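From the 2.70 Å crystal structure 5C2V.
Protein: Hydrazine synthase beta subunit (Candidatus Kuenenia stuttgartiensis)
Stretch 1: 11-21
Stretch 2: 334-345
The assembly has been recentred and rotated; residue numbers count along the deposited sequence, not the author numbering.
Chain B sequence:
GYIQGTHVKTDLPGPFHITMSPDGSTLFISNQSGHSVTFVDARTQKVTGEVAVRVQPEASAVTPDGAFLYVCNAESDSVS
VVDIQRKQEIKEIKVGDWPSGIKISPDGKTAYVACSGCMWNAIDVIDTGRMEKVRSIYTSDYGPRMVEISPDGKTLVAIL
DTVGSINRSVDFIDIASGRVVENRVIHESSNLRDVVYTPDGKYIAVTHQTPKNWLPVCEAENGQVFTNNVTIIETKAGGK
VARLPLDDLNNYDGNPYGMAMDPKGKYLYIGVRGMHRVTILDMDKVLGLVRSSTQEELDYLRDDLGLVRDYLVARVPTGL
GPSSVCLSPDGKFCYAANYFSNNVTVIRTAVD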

ATOM      1  N   ASP B  11      -6.704  39.274  52.678  1.00 50.22           N
ATOM      2  CA  ASP B  11      -7.557  40.397  52.300  1.00 55.43           C
ATOM      3  C   ASP B  11      -8.275  40.130  50.981  1.00 74.73           C
ATOM      4  O   ASP B  11      -9.135  40.905  50.563  1.00 53.35           O
ATOM      5  N   LEU B  12      -7.917  39.026  50.331  1.00 66.55           N
ATOM      6  CA  LEU B  12      -8.428  38.710  49.001  1.00 50.37           C
ATOM      7  C   LEU B  12      -9.726  37.908  49.052  1.00 67.90           C
ATOM      8  O   LEU B  12      -9.848  36.967  49.836  1.00 61.90           O
ATOM      9  N   PRO B  13     -10.704  38.286  48.211  1.00 61.88           N
ATOM     10  CA  PRO B  13     -12.028  37.650  48.166  1.00 55.53           C
ATOM     11  C   PRO B  13     -12.001  36.188  47.713  1.00 52.04           C
ATOM     12  O   PRO B  13     -12.719  35.372  48.293  1.00 59.52           O
ATOM     13  N   GLY B  14     -11.195  35.862  46.705  1.00 54.06           N
ATOM     14  CA  GLY B  14     -11.059  34.479  46.280  1.00 51.64           C
ATOM     15  C   GLY B  14     -12.308  33.851  45.684  1.00 64.05           C
ATOM     16  O   GLY B  14     -12.813  32.875  46.240  1.00 66.35           O
ATOM     17  N   PRO B  15     -12.845  34.425  44.589  1.00 51.43           N
ATOM     18  CA  PRO B  15     -14.161  33.955  44.130  1.00 53.32           C
ATOM     19  C   PRO B  15     -14.204  32.455  43.833  1.00 52.09           C
ATOM     20  O   PRO B  15     -13.419  31.957  43.026  1.00 55.59           O
ATOM     21  N   PHE B  16     -15.125  31.751  44.488  1.00 52.09           N
ATOM     22  CA  PHE B  16     -15.333  30.325  44.258  1.00 48.08           C
ATOM     23  C   PHE B  16     -16.474  29.936  43.311  1.00 64.81           C
ATOM     24  O   PHE B  16     -16.547  28.789  42.867  1.00 60.34           O
ATOM     25  N   HIS B  17     -17.351  30.882  42.990  1.00 56.29           N
ATOM     26  CA  HIS B  17     -18.573  30.550  42.257  1.00 47.59           C
ATOM     27  C   HIS B  17     -19.159  31.786  41.589  1.00 54.10           C
ATOM     28  O   HIS B  17     -18.878  32.911  42.002  1.00 54.27           O
ATOM     29  N   ILE B  18     -19.986  31.583  40.570  1.00 52.17           N
ATOM     30  CA  ILE B  18     -20.655  32.703  39.924  1.00 49.31           C
ATOM     31  C   ILE B  18     -21.989  32.273  39.312  1.00 61.66           C
ATOM     32  O   ILE B  18     -22.151  31.132  38.877  1.00 69.35           O
ATOM     33  N   THR B  19     -22.949  33.192  39.305  1.00 61.16           N
ATOM     34  CA  THR B  19     -24.239  32.958  38.671  1.00 43.55           C
ATOM     35  C   THR B  19     -24.788  34.279  38.155  1.00 52.87           C
ATOM     36  O   THR B  19     -24.163  35.326  38.322  1.00 62.10           O
ATOM     37  N   MET B  20     -25.960  34.233  37.533  1.00 60.44           N
ATOM     38  CA  MET B  20     -26.527  35.428  36.923  1.00 59.36           C
ATOM     39  C   MET B  20     -28.042  35.459  37.070  1.00 62.50           C
ATOM     40  O   MET B  20     -28.697  34.418  37.056  1.00 49.82           O
ATOM     41  N   SER B  21     -28.589  36.661  37.222  1.00 72.09           N
ATOM     42  CA  SER B  21     -30.031  36.837  37.313  1.00 69.56           C
ATOM     43  C   SER B  21     -30.692  36.390  36.013  1.00 70.38           C
ATOM     44  O   SER B  21     -30.117  36.552  34.937  1.00 79.64           O
ATOM     45  N   CYS B 334     -20.096  34.477  28.205  1.00 70.79           N
ATOM     46  CA  CYS B 334     -19.768  33.505  29.241  1.00 73.35           C
ATOM     47  C   CYS B 334     -18.807  34.105  30.262  1.00 62.11           C
ATOM     48  O   CYS B 334     -17.756  34.629  29.901  1.00 50.36           O
ATOM     49  N   TYR B 335     -19.167  34.020  31.536  1.00 52.44           N
ATOM     50  CA  TYR B 335     -18.339  34.578  32.598  1.00 62.08           C
ATOM     51  C   TYR B 335     -17.672  33.476  33.411  1.00 55.52           C
ATOM     52  O   TYR B 335     -18.315  32.489  33.777  1.00 53.02           O
ATOM     53  N   ALA B 336     -16.382  33.651  33.686  1.00 45.66           N
ATOM     54  CA  ALA B 336     -15.619  32.662  34.443  1.00 58.97           C
ATOM     55  C   ALA B 336     -14.988  33.270  35.695  1.00 64.62           C
ATOM     56  O   ALA B 336     -14.244  34.247  35.613  1.00 50.46           O
ATOM     57  N   ALA B 337     -15.282  32.678  36.849  1.00 56.41           N
ATOM     58  CA  ALA B 337     -14.789  33.183  38.129  1.00 62.75           C
ATOM     59  C   ALA B 337     -13.420  32.607  38.484  1.00 52.39           C
ATOM     60  O   ALA B 337     -13.259  31.396  38.625  1.00 57.30           O
ATOM     61  N   ASN B 338     -12.445  33.495  38.644  1.00 57.66           N
ATOM     62  CA  ASN B 338     -11.063  33.130  38.934  1.00 62.27           C
ATOM     63  C   ASN B 338     -10.660  33.469  40.368  1.00 53.73           C
ATOM     64  O   ASN B 338     -10.583  34.651  40.751  1.00 65.73           O
ATOM     65  N   TYR B 339     -10.402  32.408  41.133  1.00 48.86           N
ATOM     66  CA  TYR B 339     -10.094  32.463  42.561  1.00 49.68           C
ATOM     67  C   TYR B 339      -8.771  33.152  42.886  1.00 48.85           C
ATOM     68  O   TYR B 339      -8.736  34.102  43.667  1.00 64.60           O
ATOM     69  N   PHE B 340      -7.686  32.666  42.291  1.00 37.50           N
ATOM     70  CA  PHE B 340      -6.356  33.172  42.611  1.00 45.61           C
ATOM     71  C   PHE B 340      -6.136  34.576  42.062  1.00 48.88           C
ATOM     72  O   PHE B 340      -5.523  35.419  42.716  1.00 54.14           O
ATOM     73  N   SER B 341      -6.645  34.824  40.860  1.00 54.92           N
ATOM     74  CA  SER B 341      -6.511  36.131  40.231  1.00 51.43           C
ATOM     75  C   SER B 341      -7.541  37.111  40.784  1.00 48.42           C
ATOM     76  O   SER B 341      -7.480  38.309  40.504  1.00 41.25           O
ATOM     77  N   ASN B 342      -8.480  36.585  41.569  1.00 44.51           N
ATOM     78  CA  ASN B 342      -9.536  37.384  42.186  1.00 62.84           C
ATOM     79  C   ASN B 342     -10.329  38.200  41.176  1.00 58.91           C
ATOM     80  O   ASN B 342     -10.559  39.392  41.385  1.00 64.02           O
ATOM     81  N   ASN B 343     -10.750  37.574  40.081  1.00 62.01           N
ATOM     82  CA  ASN B 343     -11.454  38.340  39.051  1.00 54.99           C
ATOM     83  C   ASN B 343     -12.394  37.501  38.198  1.00 64.83           C
ATOM     84  O   ASN B 343     -12.560  36.317  38.442  1.00 59.03           O
ATOM     85  N   VAL B 344     -13.020  38.125  37.207  1.00 65.48           N
ATOM     86  CA  VAL B 344     -13.937  37.411  36.325  1.00 68.92           C
ATOM     87  C   VAL B 344     -13.595  37.663  34.863  1.00 65.24           C
ATOM     88  O   VAL B 344     -13.483  38.810  34.430  1.00 58.38           O
ATOM     89  N   THR B 345     -13.425  36.583  34.107  1.00 59.71           N
ATOM     90  CA  THR B 345     -13.139  36.688  32.684  1.00 62.56           C
ATOM     91  C   THR B 345     -14.431  36.695  31.875  1.00 53.65           C
ATOM     92  O   THR B 345     -15.293  35.825  32.044  1.00 42.68           O
TER

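Strand 15-20 runs nearly antiparallel to strand 334-338, at 160°, but with axes 6.0 Å apart at closest approach it meets that strand through side chains. At the apolar centre, Ile18 points toward the hairpin with chi1 and chi2 both t. Ile18 CB lies 4.0 Å from Ala337 CB, while its extended chain carries Ile18 CD1 to 4.0 Å from both Tyr335 CB and Val344 CG1. Ala337 presents a small methyl, met by both Ile18 and Pro15; Pro15 CB rests 4.3 Å from Ala337 CB. Toward one end, Met20, all t, reaches toward the Tyr335 ring (chi1 m), with Met20 CE 3.7 Å from Tyr335 CE2 in an oblique approach.

At the other end the contact becomes polar. Pro15, which has no amide hydrogen to satisfy, packs its CD 3.4 Å from Asn338 O. Asn342 (chi1 m) leaves its backbone sideways, yet its end comes nearer, and OD1 accepts a hydrogen bond from Gly14 N at 2.9 Å. Leu12 CD1 lies 3.4 Å from Asn342 ND2, which is hydrogen-bonded elsewhere in the structure. Glycine suits position 14 twice over: its phi is positive, and an ideal CB would fall 2.8 Å from Tyr339 CE2, a clash. Behind this edge, Asn338 points away, and its ND2 donates to Asn343 OD1 (2.9 Å) and Thr345 OG1 (3.0 Å).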

ATOM      1  CB  ASP B  11      -6.737  41.686  52.192  1.00 68.65           C
ATOM      2  CG  ASP B  11      -6.023  42.035  53.483  1.00 76.05           C
ATOM      3  OD1 ASP B  11      -6.525  41.662  54.564  1.00 73.50           O
ATOM      4  OD2 ASP B  11      -4.959  42.687  53.415  1.00 82.98           O
ATOM      5  CB  LEU B  12      -7.370  37.944  48.207  1.00 65.33           C
ATOM      6  CG  LEU B  12      -6.002  38.628  48.138  1.00 53.29           C
ATOM      7  CD1 LEU B  12      -5.000  37.757  47.404  1.00 55.18           C
ATOM      8  CD2 LEU B  12      -6.120  39.991  47.478  1.00 49.36           C
ATOM      9  CB  PRO B  13     -12.795  38.513  47.159  1.00 60.17           C
ATOM     10  CG  PRO B  13     -11.743  39.132  46.312  1.00 65.85           C
ATOM     11  CD  PRO B  13     -10.585  39.377  47.229  1.00 58.66           C
ATOM     12  CB  PRO B  15     -14.376  34.743  42.833  1.00 53.96           C
ATOM     13  CG  PRO B  15     -13.410  35.887  42.887  1.00 57.73           C
ATOM     14  CD  PRO B  15     -12.239  35.395  43.662  1.00 42.86           C
ATOM     15  CB  PHE B  16     -15.562  29.648  45.611  1.00 53.71           C
ATOM     16  CG  PHE B  16     -15.160  28.208  45.643  1.00 57.90           C
ATOM     17  CD1 PHE B  16     -13.823  27.853  45.671  1.00 42.22           C
ATOM     18  CD2 PHE B  16     -16.118  27.208  45.663  1.00 42.48           C
ATOM     19  CE1 PHE B  16     -13.446  26.527  45.704  1.00 42.13           C
ATOM     20  CE2 PHE B  16     -15.747  25.879  45.699  1.00 40.96           C
ATOM     21  CZ  PHE B  16     -14.409  25.538  45.719  1.00 52.89           C
ATOM     22  CB  HIS B  17     -19.598  29.908  43.204  1.00 61.63           C
ATOM     23  CG  HIS B  17     -20.786  29.309  42.513  1.00 70.28           C
ATOM     24  ND1 HIS B  17     -21.907  30.041  42.183  1.00 65.95           N
ATOM     25  CD2 HIS B  17     -21.029  28.043  42.099  1.00 59.37           C
ATOM     26  CE1 HIS B  17     -22.787  29.253  41.592  1.00 55.36           C
ATOM     27  NE2 HIS B  17     -22.280  28.035  41.527  1.00 64.01           N
ATOM     28  CB  ILE B  18     -19.745  33.344  38.841  1.00 47.73           C
ATOM     29  CG1 ILE B  18     -20.281  34.714  38.418  1.00 52.03           C
ATOM     30  CG2 ILE B  18     -19.571  32.411  37.647  1.00 50.87           C
ATOM     31  CD1 ILE B  18     -19.366  35.461  37.471  1.00 53.10           C
ATOM     32  CB  THR B  19     -25.251  32.313  39.639  1.00 64.03           C
ATOM     33  OG1 THR B  19     -26.471  32.031  38.941  1.00 54.83           O
ATOM     34  CG2 THR B  19     -25.543  33.243  40.808  1.00 69.34           C
ATOM     35  CB  MET B  20     -26.134  35.500  35.447  1.00 53.57           C
ATOM     36  CG  MET B  20     -26.196  36.889  34.841  1.00 68.02           C
ATOM     37  SD  MET B  20     -25.658  36.881  33.121  1.00 77.19           S
ATOM     38  CE  MET B  20     -25.150  38.583  32.914  1.00 70.16           C
ATOM     39  CB  SER B  21     -30.378  38.295  37.621  1.00 70.31           C
ATOM     40  OG  SER B  21     -29.840  39.167  36.642  1.00 75.43           O
ATOM     41  CB  CYS B 334     -19.156  32.246  28.624  1.00 71.31           C
ATOM     42  SG  CYS B 334     -18.704  30.971  29.826  1.00 61.28           S
ATOM     43  CB  TYR B 335     -19.175  35.477  33.509  1.00 60.02           C
ATOM     44  CG  TYR B 335     -19.916  36.564  32.766  1.00 66.57           C
ATOM     45  CD1 TYR B 335     -19.310  37.783  32.492  1.00 59.59           C
ATOM     46  CD2 TYR B 335     -21.221  36.369  32.331  1.00 60.39           C
ATOM     47  CE1 TYR B 335     -19.982  38.778  31.809  1.00 78.07           C
ATOM     48  CE2 TYR B 335     -21.902  37.357  31.648  1.00 72.08           C
ATOM     49  CZ  TYR B 335     -21.278  38.560  31.389  1.00 77.32           C
ATOM     50  OH  TYR B 335     -21.952  39.548  30.709  1.00 65.42           O
ATOM     51  CB  ALA B 336     -14.548  32.040  33.562  1.00 57.57           C
ATOM     52  CB  ALA B 337     -15.791  32.881  39.234  1.00 48.41           C
ATOM     53  CB  ASN B 338     -10.123  33.821  37.950  1.00 47.02           C
ATOM     54  CG  ASN B 338     -10.599  33.707  36.516  1.00 57.99           C
ATOM     55  OD1 ASN B 338     -11.120  32.671  36.105  1.00 52.74           O
ATOM     56  ND2 ASN B 338     -10.437  34.780  35.751  1.00 63.25           N
ATOM     57  CB  TYR B 339     -10.080  31.034  43.125  1.00 45.91           C
ATOM     58  CG  TYR B 339      -9.645  30.906  44.573  1.00 59.43           C
ATOM     59  CD1 TYR B 339      -8.316  30.666  44.906  1.00 63.83           C
ATOM     60  CD2 TYR B 339     -10.569  30.996  45.604  1.00 65.32           C
ATOM     61  CE1 TYR B 339      -7.919  30.543  46.226  1.00 56.46           C
ATOM     62  CE2 TYR B 339     -10.182  30.874  46.926  1.00 53.17           C
ATOM     63  CZ  TYR B 339      -8.857  30.647  47.231  1.00 66.88           C
ATOM     64  OH  TYR B 339      -8.468  30.522  48.546  1.00 58.33           O
ATOM     65  CB  PHE B 340      -5.278  32.226  42.079  1.00 48.73           C
ATOM     66  CG  PHE B 340      -5.298  30.866  42.718  1.00 50.78           C
ATOM     67  CD1 PHE B 340      -4.874  30.697  44.025  1.00 61.38           C
ATOM     68  CD2 PHE B 340      -5.733  29.758  42.011  1.00 43.20           C
ATOM     69  CE1 PHE B 340      -4.892  29.450  44.618  1.00 49.63           C
ATOM     70  CE2 PHE B 340      -5.751  28.507  42.597  1.00 51.19           C
ATOM     71  CZ  PHE B 340      -5.329  28.353  43.903  1.00 64.05           C
ATOM     72  CB  SER B 341      -6.652  36.014  38.713  1.00 49.35           C
ATOM     73  OG  SER B 341      -5.626  35.205  38.167  1.00 55.70           O
ATOM     74  CB  ASN B 342      -8.950  38.323  43.245  1.00 60.28           C
ATOM     75  CG  ASN B 342      -8.365  37.580  44.424  1.00 58.45           C
ATOM     76  OD1 ASN B 342      -8.976  36.656  44.958  1.00 58.22           O
ATOM     77  ND2 ASN B 342      -7.169  37.982  44.839  1.00 65.97           N
ATOM     78  CB  ASN B 343     -10.445  39.065  38.151  1.00 59.08           C
ATOM     79  CG  ASN B 343      -9.383  38.139  37.587  1.00 50.79           C
ATOM     80  OD1 ASN B 343      -9.565  36.924  37.526  1.00 53.67           O
ATOM     81  ND2 ASN B 343      -8.261  38.714  37.171  1.00 43.03           N
ATOM     82  CB  VAL B 344     -15.406  37.815  36.577  1.00 72.96           C
ATOM     83  CG1 VAL B 344     -16.322  37.169  35.546  1.00 50.91           C
ATOM     84  CG2 VAL B 344     -15.833  37.428  37.988  1.00 47.37           C
ATOM     85  CB  THR B 345     -12.238  35.537  32.201  1.00 63.29           C
ATOM     86  OG1 THR B 345     -10.975  35.601  32.878  1.00 67.24           O
ATOM     87  CG2 THR B 345     -12.005  35.630  30.701  1.00 52.33           C
TER